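Local coordinates for GST N-terminal domain-containing protein (Pseudomonas syringae pv. tomato, PDB 3IC8) that is of unknown function but carries the two glutathione S-transferase domains, consistent with a glutathione-binding or glutathione-dependent role, at residues 11-16 with 189-194; 43-48 with 288-293. All blocks are in the same frame, centred on the assembly; numbering follows the deposited sequence.

Interaction 1: residues 11-16 with 189-194; sequences TSLFAE and LWFLKQ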
loop_
_atom_site.group_PDB
_atom_site.type_symbol
_atom_site.label_atom_id
_atom_site.label_comp_id
_atom_site.label_asym_id
_atom_site.label_seq_id
_atom_site.Cartn_x
_atom_site.Cartn_y
_atom_site.Cartn_z
ATOM N N THR A 11 -23.102 2.267 8.868
ATOM C CA THR A 11 -22.661 0.939 8.569
ATOM C C THR A 11 -23.301 0.364 7.324
ATOM O O THR A 11 -23.055 -0.749 6.984
ATOM C CB THR A 11 -22.882 0.012 9.739
ATOM O OG1 THR A 11 -24.212 0.147 10.201
ATOM C CG2 THR A 11 -21.976 0.364 10.833
ATOM N N SER A 12 -24.119 1.142 6.654
ATOM C CA SER A 12 -24.797 0.659 5.480
ATOM C C SER A 12 -23.906 0.662 4.264
ATOM O O SER A 12 -23.320 1.635 3.917
ATOM C CB SER A 12 -26.046 1.475 5.228
ATOM O OG SER A 12 -26.643 1.123 4.021
ATOM N N LEU A 13 -23.838 -0.476 3.619
ATOM C CA LEU A 13 -23.130 -0.677 2.386
ATOM C C LEU A 13 -23.725 0.168 1.317
ATOM O O LEU A 13 -23.065 0.575 0.421
ATOM C CB LEU A 13 -23.207 -2.120 1.967
ATOM C CG LEU A 13 -22.582 -3.166 2.856
ATOM C CD1 LEU A 13 -23.119 -4.466 2.470
ATOM C CD2 LEU A 13 -21.131 -3.160 2.664
ATOM N N PHE A 14 -25.007 0.404 1.430
ATOM C CA PHE A 14 -25.747 1.193 0.484
ATOM C C PHE A 14 -25.372 2.661 0.461
ATOM O O PHE A 14 -25.550 3.321 -0.523
ATOM C CB PHE A 14 -27.238 0.968 0.647
ATOM C CG PHE A 14 -27.689 -0.389 0.221
ATOM C CD1 PHE A 14 -28.152 -0.616 -1.029
ATOM C CD2 PHE A 14 -27.635 -1.439 1.082
ATOM C CE1 PHE A 14 -28.537 -1.837 -1.390
ATOM C CE2 PHE A 14 -28.025 -2.652 0.706
ATOM C CZ PHE A 14 -28.475 -2.852 -0.518
ATOM N N ALA A 15 -24.841 3.152 1.565
ATOM C CA ALA A 15 -24.458 4.522 1.720
ATOM C C ALA A 15 -22.992 4.785 1.476
ATOM O O ALA A 15 -22.533 5.856 1.721
ATOM C CB ALA A 15 -24.830 4.986 3.063
ATOM N N GLU A 16 -22.254 3.787 1.051
ATOM C CA GLU A 16 -20.840 3.926 0.794
ATOM C C GLU A 16 -20.471 4.856 -0.335
ATOM O O GLU A 16 -19.513 5.549 -0.265
ATOM C CB GLU A 16 -20.189 2.568 0.645
ATOM C CG GLU A 16 -18.716 2.584 0.547
ATOM C CD GLU A 16 -18.009 2.904 1.836
ATOM O OE1 GLU A 16 -16.792 2.992 1.777
ATOM O OE2 GLU A 16 -18.636 3.069 2.882
ATOM N N LEU A 189 -19.017 -3.046 -6.937
ATOM C CA LEU A 189 -17.986 -4.000 -6.607
ATOM C C LEU A 189 -17.735 -4.146 -5.123
ATOM O O LEU A 189 -17.287 -5.145 -4.666
ATOM C CB LEU A 189 -16.714 -3.643 -7.317
ATOM C CG LEU A 189 -16.915 -3.562 -8.800
ATOM C CD1 LEU A 189 -15.626 -3.484 -9.450
ATOM C CD2 LEU A 189 -17.662 -4.727 -9.300
ATOM N N TRP A 190 -18.015 -3.094 -4.397
ATOM C CA TRP A 190 -17.821 -3.031 -2.985
ATOM C C TRP A 190 -18.704 -4.064 -2.306
ATOM O O TRP A 190 -18.323 -4.660 -1.339
ATOM C CB TRP A 190 -18.094 -1.612 -2.522
ATOM C CG TRP A 190 -18.174 -1.407 -1.099
ATOM C CD1 TRP A 190 -19.243 -1.046 -0.412
ATOM C CD2 TRP A 190 -17.116 -1.513 -0.174
ATOM N NE1 TRP A 190 -18.952 -0.929 0.894
ATOM C CE2 TRP A 190 -17.636 -1.214 1.068
ATOM C CE3 TRP A 190 -15.775 -1.850 -0.279
ATOM C CZ2 TRP A 190 -16.883 -1.245 2.198
ATOM C CZ3 TRP A 190 -15.028 -1.870 0.840
ATOM C CH2 TRP A 190 -15.577 -1.573 2.067
ATOM N N PHE A 191 -19.889 -4.278 -2.845
ATOM C CA PHE A 191 -20.768 -5.298 -2.330
ATOM C C PHE A 191 -20.153 -6.681 -2.470
ATOM O O PHE A 191 -20.217 -7.461 -1.571
ATOM C CB PHE A 191 -22.129 -5.256 -3.030
ATOM C CG PHE A 191 -23.011 -4.145 -2.585
ATOM C CD1 PHE A 191 -23.880 -4.309 -1.551
ATOM C CD2 PHE A 191 -22.982 -2.939 -3.207
ATOM C CE1 PHE A 191 -24.684 -3.293 -1.156
ATOM C CE2 PHE A 191 -23.765 -1.930 -2.803
ATOM C CZ PHE A 191 -24.618 -2.102 -1.781
ATOM N N LEU A 192 -19.555 -6.971 -3.605
ATOM C CA LEU A 192 -18.947 -8.261 -3.849
ATOM C C LEU A 192 -17.776 -8.571 -2.947
ATOM O O LEU A 192 -17.603 -9.671 -2.543
ATOM C CB LEU A 192 -18.560 -8.435 -5.294
ATOM C CG LEU A 192 -19.560 -8.718 -6.409
ATOM C CD1 LEU A 192 -20.779 -9.465 -6.063
ATOM C CD2 LEU A 192 -19.861 -7.527 -7.181
ATOM N N LYS A 193 -17.002 -7.564 -2.619
ATOM C CA LYS A 193 -15.831 -7.676 -1.792
ATOM C C LYS A 193 -16.115 -8.094 -0.357
ATOM O O LYS A 193 -15.260 -8.533 0.319
ATOM C CB LYS A 193 -15.069 -6.375 -1.811
ATOM C CG LYS A 193 -14.430 -6.055 -3.113
ATOM C CD LYS A 193 -13.282 -6.961 -3.413
ATOM C CE LYS A 193 -12.004 -6.386 -2.920
ATOM N NZ LYS A 193 -10.884 -7.250 -3.209
ATOM N N GLN A 194 -17.353 -7.953 0.059
ATOM C CA GLN A 194 -17.813 -8.255 1.393
ATOM C C GLN A 194 -17.762 -9.718 1.807
ATOM O O GLN A 194 -17.756 -10.032 2.964
ATOM C CB GLN A 194 -19.216 -7.710 1.597
ATOM C CG GLN A 194 -19.365 -6.231 1.439
ATOM C CD GLN A 194 -18.343 -5.446 2.178
ATOM O OE1 GLN A 194 -17.544 -4.765 1.596
ATOM N NE2 GLN A 194 -18.357 -5.552 3.468
#

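Interaction 2: residues 43-48 with 288-293; sequences LTALTG and REDNRA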
loop_
_atom_site.group_PDB
_atom_site.type_symbol
_atom_site.label_atom_id
_atom_site.label_comp_id
_atom_site.label_asym_id
_atom_site.label_seq_id
_atom_site.Cartn_x
_atom_site.Cartn_y
_atom_site.Cartn_z
ATOM N N LEU A 43 -35.456 13.259 10.255
ATOM C CA LEU A 43 -35.206 13.300 8.841
ATOM C C LEU A 43 -36.310 13.917 8.013
ATOM O O LEU A 43 -36.062 14.797 7.234
ATOM C CB LEU A 43 -34.944 11.896 8.368
ATOM C CG LEU A 43 -34.136 11.616 7.123
ATOM C CD1 LEU A 43 -35.016 11.113 6.074
ATOM C CD2 LEU A 43 -33.366 12.779 6.656
ATOM N N THR A 44 -37.538 13.478 8.208
ATOM C CA THR A 44 -38.675 14.027 7.480
ATOM C C THR A 44 -39.015 15.443 7.867
ATOM O O THR A 44 -39.699 16.125 7.164
ATOM C CB THR A 44 -39.895 13.188 7.617
ATOM O OG1 THR A 44 -40.139 12.957 8.987
ATOM C CG2 THR A 44 -39.693 11.885 6.951
ATOM N N ALA A 45 -38.493 15.870 8.996
ATOM C CA ALA A 45 -38.616 17.232 9.388
ATOM C C ALA A 45 -37.944 18.122 8.389
ATOM O O ALA A 45 -38.455 19.161 8.093
ATOM C CB ALA A 45 -38.002 17.429 10.713
ATOM N N LEU A 46 -36.823 17.683 7.842
ATOM C CA LEU A 46 -36.214 18.355 6.717
ATOM C C LEU A 46 -36.720 17.981 5.334
ATOM O O LEU A 46 -37.039 18.819 4.562
ATOM C CB LEU A 46 -34.715 18.164 6.763
ATOM C CG LEU A 46 -34.020 18.308 8.097
ATOM C CD1 LEU A 46 -32.708 17.668 8.023
ATOM C CD2 LEU A 46 -33.871 19.714 8.488
ATOM N N THR A 47 -36.772 16.712 5.015
ATOM C CA THR A 47 -37.211 16.255 3.711
ATOM C C THR A 47 -38.655 16.472 3.319
ATOM O O THR A 47 -38.950 16.608 2.165
ATOM C CB THR A 47 -36.889 14.820 3.490
ATOM O OG1 THR A 47 -37.619 14.043 4.418
ATOM C CG2 THR A 47 -35.441 14.594 3.699
ATOM N N GLY A 48 -39.562 16.484 4.270
ATOM C CA GLY A 48 -40.954 16.408 3.921
ATOM C C GLY A 48 -41.448 15.003 3.722
ATOM O O GLY A 48 -42.503 14.781 3.201
ATOM N N ARG A 288 -41.078 24.253 1.549
ATOM C CA ARG A 288 -42.022 23.770 2.526
ATOM C C ARG A 288 -41.674 24.341 3.871
ATOM O O ARG A 288 -40.562 24.707 4.097
ATOM C CB ARG A 288 -42.025 22.257 2.580
ATOM C CG ARG A 288 -40.686 21.654 2.728
ATOM C CD ARG A 288 -40.773 20.190 2.872
ATOM N NE ARG A 288 -41.409 19.803 4.103
ATOM C CZ ARG A 288 -40.771 19.636 5.244
ATOM N NH1 ARG A 288 -39.480 19.803 5.308
ATOM N NH2 ARG A 288 -41.432 19.272 6.311
ATOM N N GLU A 289 -42.638 24.418 4.766
ATOM C CA GLU A 289 -42.395 24.968 6.081
ATOM C C GLU A 289 -42.640 23.910 7.128
ATOM O O GLU A 289 -43.667 23.305 7.138
ATOM C CB GLU A 289 -43.309 26.164 6.296
ATOM C CG GLU A 289 -43.150 26.869 7.616
ATOM C CD GLU A 289 -43.795 28.239 7.630
ATOM O OE1 GLU A 289 -44.628 28.517 6.754
ATOM O OE2 GLU A 289 -43.465 29.040 8.516
ATOM N N ASP A 290 -41.669 23.657 7.981
ATOM C CA ASP A 290 -41.810 22.600 8.948
ATOM C C ASP A 290 -41.927 23.163 10.337
ATOM O O ASP A 290 -41.371 24.183 10.629
ATOM C CB ASP A 290 -40.643 21.624 8.876
ATOM C CG ASP A 290 -40.826 20.436 9.775
ATOM O OD1 ASP A 290 -41.567 19.517 9.429
ATOM O OD2 ASP A 290 -40.233 20.426 10.847
ATOM N N ASN A 291 -42.676 22.489 11.192
ATOM C CA ASN A 291 -42.938 23.033 12.498
ATOM C C ASN A 291 -41.686 23.198 13.327
ATOM O O ASN A 291 -41.511 24.210 13.954
ATOM C CB ASN A 291 -43.937 22.151 13.232
ATOM C CG ASN A 291 -45.373 22.501 12.917
ATOM O OD1 ASN A 291 -45.674 23.590 12.469
ATOM N ND2 ASN A 291 -46.267 21.568 13.161
ATOM N N ARG A 292 -40.845 22.184 13.384
ATOM C CA ARG A 292 -39.488 22.344 13.870
ATOM C C ARG A 292 -38.433 23.038 13.035
ATOM O O ARG A 292 -37.687 23.828 13.541
ATOM C CB ARG A 292 -38.937 21.023 14.340
ATOM C CG ARG A 292 -39.765 20.385 15.375
ATOM C CD ARG A 292 -39.818 18.940 15.140
ATOM N NE ARG A 292 -38.750 18.286 15.846
ATOM C CZ ARG A 292 -38.174 17.179 15.440
ATOM N NH1 ARG A 292 -38.560 16.593 14.332
ATOM N NH2 ARG A 292 -37.225 16.661 16.156
ATOM N N ALA A 293 -38.310 22.681 11.773
ATOM C CA ALA A 293 -37.210 23.182 10.960
ATOM C C ALA A 293 -37.425 24.503 10.257
ATOM O O ALA A 293 -36.501 25.078 9.751
ATOM C CB ALA A 293 -36.776 22.150 9.990
#

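Interaction 1: residues 11-16 with 189-194
F14 and F191 form the aromatic part of this contact. The edge of F191 is turned toward the face of F14 in an edge-to-face pair, ring centroids 5.0 Å apart and planes at 66°, and F191 CZ stands above the centre of the F14 ring. CB of F14 points away from the helix; CG lies anti to the carbonyl carbon (chi1 -70°), and the ring beyond it meets F191. F14 also touches F103 of helix 88-110.

The aliphatic contacts centre on L13, whose CB points toward helix 180-193. That CB touches F191 CE1 at 3.6 Å, while L13 CD2 approaches W190 NE1 at 3.6 Å and packs on the side chain of Q194.

A CH-pi contact completes the set. E16 CG sits over one face of the indole, 3.9 Å from the centroid of the W190 five-membered ring and offset toward the rim. CG lies anti to the backbone N (chi1 -173°), which sets it over the indole; the E16 and W190 side chains cross at about a right angle. The carboxylate is engaged elsewhere, by H220 and in a salt bridge to R19. W190 NE1, by contrast, is buried without a polar partner in the model.

The second subunit closes in as well, its P196 packing on F14 and its L13 on Q194. Joining the loop after strand 4-8 to an all-helical domain is characteristic of the interdomain interface of the glutathione S-transferase fold; in related enzymes this loop and the start of the following helix help form the glutathione site, which is not established here.

Interaction 2: residues 43-48 with 288-293
A45 and R288 form the polar centre of this contact, where the end of helix 41-47 faces the end of strand 284-290, running roughly antiparallel to it at 150°. T44 O lies near R288 NH2, but the main bond goes to the next carbonyl: R288 NH1 donates to A45 O at 3.0 Å, nearly straight at 165°. The oxygen lies in the guanidinium plane, whereas the donor stands well above the carbonyl plane. R288 NH2 adds a weak bond to the same oxygen, and its weak bond to D290 OD1, 3.1 Å long, is part of a salt bridge that helps fix the rotation of the guanidinium. A45 CB meets D290 OD2 at 3.7 Å and also touches R292 NH1; the guanidinium of R292 is tied to D42 by a salt bridge.

L46 turns its CB away, yet its CD2 touches A293 CB at 4.1 Å, and both residues also pack on helix 228-237. L46 O comes within 2.7 Å of R288 NH1. After T47, G48 leaves the helix with positive phi (85°), and its CA lies 3.4 Å above the guanidinium plane of R288, over the centre.

D290 OD2 in turn accepts from A293 N at 3.1 Å through its anti lone pair, an Asx motif that shapes the turn leaving the strand. An arginine on a strand, bonded to a carbonyl of a helix's last turn, here joins the thioredoxin-like N-terminal domain to the C-terminal strands of the chain.

Interaction 1 is a buried contact at the junction of the two glutathione S-transferase domains, with a second subunit close by; interaction 2 is only partly buried, farther from the chain centre, and touched by no other subunit. The centres of interactions 1 and 2 lie about 30 Å apart. Both draw one segment from the thioredoxin-like N-terminal domain, but 11-16 precedes helix 16-25 and meets the helical domain, whereas 43-48 ends helix 41-47 and meets a C-terminal strand. The chemistry follows place: aromatic and aliphatic packing dominates inside, while toward the periphery an arginine, braced by a carboxylate of its own segment, bonds to a main-chain carbonyl.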